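Local coordinates for protein 11S globulin subunit beta (Cucurbita maxima, PDB 2E9Q) that serves as a seed storage protein, a nutrient reservoir assembled as a hexamer of two-cupin subunits, at residues A[48-53]-A[64-69]. Numbering follows the deposited sequence.
Sequences TEVWDQ and NMIRHT
Arg-67 and Glu-49 form an antiparallel hydrogen-bonded pair between strands 63-70 and 46-50, a worked example of how one face of a cupin sheet can carry charge and aromatic packing together. Their backbones are joined both ways, Glu-49 N to Arg-67 O at 2.9 Å and Arg-67 N to Glu-49 O at 2.8 Å. The two side chains then run alongside each other to a salt bridge, Arg-67 NE to Glu-49 OE1 at 2.9 Å. This bond is bent, 139° at the hydrogen, and NE meets OE1 from above the carboxylate plane; NH1 adds weak bonds to both oxygens. The guanidinium reaches this place because CG is anti to the backbone N (chi1 177°) and the chain bends at chi3. Trp-51 CH2 sits over the centre of one guanidinium face, 3.9 Å from Arg-67 CZ, but the planes are 59° apart and do not stack flat. Arg-67 CB lies at the indole edge, 3.7 Å from Trp-51 CZ3. Met-65 CG covers a face of the six-membered ring of Trp-51, 3.8 Å from its centroid, a CH-pi contact, while Trp-51 N donates to Met-65 O at 3.0 Å. Gln-35 O takes Trp-51 NE1. Tyr-348 bonds Arg-67 NH2 and Val-376 touches Trp-51 and Met-65, so the second cupin domain packs here. A leucine in place of Arg-67 would probably leave Glu-49 leaning more on Arg-40 and the Tyr-348 hydroxyl without this partner. The arginine's charge is probably balanced largely by Glu-49, a carboxylate shared with Arg-40.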
loop_
_atom_site.group_PDB
_atom_site.type_symbol
_atom_site.label_atom_id
_atom_site.label_comp_id
_atom_site.label_asym_id
_atom_site.label_seq_id
_atom_site.Cartn_x
_atom_site.Cartn_y
_atom_site.Cartn_z
ATOM N N THR A 48 15.389 25.885 13.631
ATOM C CA THR A 48 14.869 24.559 13.340
ATOM C C THR A 48 15.897 23.457 13.557
ATOM O O THR A 48 17.014 23.518 13.037
ATOM C CB THR A 48 14.409 24.495 11.880
ATOM O OG1 THR A 48 13.394 25.480 11.671
ATOM C CG2 THR A 48 13.892 23.096 11.530
ATOM N N GLU A 49 15.499 22.444 14.313
ATOM C CA GLU A 49 16.356 21.313 14.594
ATOM C C GLU A 49 15.770 20.076 13.902
ATOM O O GLU A 49 14.541 19.882 13.889
ATOM C CB GLU A 49 16.439 21.100 16.103
ATOM C CG GLU A 49 17.127 22.249 16.849
ATOM C CD GLU A 49 17.115 22.047 18.350
ATOM O OE1 GLU A 49 16.074 22.319 18.987
ATOM O OE2 GLU A 49 18.143 21.594 18.892
ATOM N N VAL A 50 16.648 19.252 13.325
ATOM C CA VAL A 50 16.222 18.047 12.616
ATOM C C VAL A 50 16.939 16.793 13.096
ATOM O O VAL A 50 18.155 16.808 13.306
ATOM C CB VAL A 50 16.459 18.198 11.105
ATOM C CG1 VAL A 50 15.904 17.000 10.372
ATOM C CG2 VAL A 50 15.802 19.479 10.602
ATOM N N TRP A 51 16.187 15.712 13.284
ATOM C CA TRP A 51 16.784 14.461 13.725
ATOM C C TRP A 51 17.378 13.739 12.512
ATOM O O TRP A 51 17.162 14.152 11.368
ATOM C CB TRP A 51 15.755 13.579 14.439
ATOM C CG TRP A 51 15.626 13.861 15.910
ATOM C CD1 TRP A 51 16.054 13.068 16.942
ATOM C CD2 TRP A 51 14.995 15.000 16.516
ATOM N NE1 TRP A 51 15.720 13.638 18.153
ATOM C CE2 TRP A 51 15.071 14.823 17.919
ATOM C CE3 TRP A 51 14.372 16.151 16.009
ATOM C CZ2 TRP A 51 14.541 15.760 18.827
ATOM C CZ3 TRP A 51 13.846 17.084 16.912
ATOM C CH2 TRP A 51 13.937 16.879 18.304
ATOM N N ASP A 52 18.133 12.675 12.761
ATOM C CA ASP A 52 18.788 11.951 11.673
ATOM C C ASP A 52 17.873 10.997 10.929
ATOM O O ASP A 52 17.601 9.908 11.399
ATOM C CB ASP A 52 20.003 11.189 12.206
ATOM C CG ASP A 52 20.785 10.493 11.099
ATOM O OD1 ASP A 52 20.752 10.957 9.941
ATOM O OD2 ASP A 52 21.450 9.486 11.395
ATOM N N GLN A 53 17.411 11.424 9.761
ATOM C CA GLN A 53 16.525 10.614 8.937
ATOM C C GLN A 53 17.140 9.241 8.634
ATOM O O GLN A 53 16.425 8.237 8.578
ATOM C CB GLN A 53 16.213 11.342 7.626
ATOM C CG GLN A 53 17.384 12.165 7.106
ATOM C CD GLN A 53 17.518 13.498 7.835
ATOM O OE1 GLN A 53 16.825 14.465 7.512
ATOM N NE2 GLN A 53 18.398 13.549 8.833
ATOM N N ASN A 64 10.516 11.062 10.240
ATOM C CA ASN A 64 11.389 12.217 10.345
ATOM C C ASN A 64 10.863 12.986 11.547
ATOM O O ASN A 64 9.662 12.943 11.843
ATOM C CB ASN A 64 11.284 13.114 9.113
ATOM C CG ASN A 64 11.616 12.394 7.827
ATOM O OD1 ASN A 64 10.857 11.536 7.361
ATOM N ND2 ASN A 64 12.752 12.742 7.239
ATOM N N MET A 65 11.759 13.674 12.244
ATOM C CA MET A 65 11.388 14.476 13.406
ATOM C C MET A 65 12.048 15.844 13.272
ATOM O O MET A 65 13.249 15.949 13.007
ATOM C CB MET A 65 11.863 13.803 14.695
ATOM C CG MET A 65 11.287 14.401 15.979
ATOM S SD MET A 65 9.546 13.985 16.223
ATOM C CE MET A 65 9.671 12.237 16.501
ATOM N N ILE A 66 11.255 16.891 13.455
ATOM C CA ILE A 66 11.731 18.258 13.352
ATOM C C ILE A 66 11.184 19.042 14.538
ATOM O O ILE A 66 10.049 18.816 14.969
ATOM C CB ILE A 66 11.223 18.898 12.058
ATOM C CG1 ILE A 66 11.740 18.099 10.865
ATOM C CG2 ILE A 66 11.646 20.353 11.972
ATOM C CD1 ILE A 66 11.206 18.575 9.542
ATOM N N ARG A 67 12.002 19.936 15.089
ATOM C CA ARG A 67 11.566 20.762 16.208
ATOM C C ARG A 67 11.792 22.216 15.835
ATOM O O ARG A 67 12.904 22.629 15.486
ATOM C CB ARG A 67 12.320 20.417 17.497
ATOM C CG ARG A 67 11.954 21.320 18.696
ATOM C CD ARG A 67 12.489 20.761 20.011
ATOM N NE ARG A 67 13.935 20.555 19.950
ATOM C CZ ARG A 67 14.631 19.803 20.797
ATOM N NH1 ARG A 67 15.944 19.686 20.644
ATOM N NH2 ARG A 67 14.027 19.162 21.792
ATOM N N HIS A 68 10.715 22.988 15.885
ATOM C CA HIS A 68 10.782 24.394 15.559
ATOM C C HIS A 68 10.658 25.223 16.821
ATOM O O HIS A 68 9.818 24.962 17.677
ATOM C CB HIS A 68 9.656 24.770 14.603
ATOM C CG HIS A 68 9.892 24.354 13.187
ATOM N ND1 HIS A 68 8.930 23.730 12.423
ATOM C CD2 HIS A 68 10.957 24.537 12.372
ATOM C CE1 HIS A 68 9.390 23.552 11.198
ATOM N NE2 HIS A 68 10.620 24.033 11.141
ATOM N N THR A 69 11.507 26.230 16.934
ATOM C CA THR A 69 11.470 27.113 18.079
ATOM C C THR A 69 11.271 28.493 17.500
ATOM O O THR A 69 12.183 29.070 16.904
ATOM C CB THR A 69 12.773 27.039 18.879
ATOM O OG1 THR A 69 12.848 25.760 19.530
ATOM C CG2 THR A 69 12.813 28.137 19.925
HETATM O O HOH W 1 13.862 23.900 17.726
HETATM O O HOH W 2 14.344 13.372 10.716
#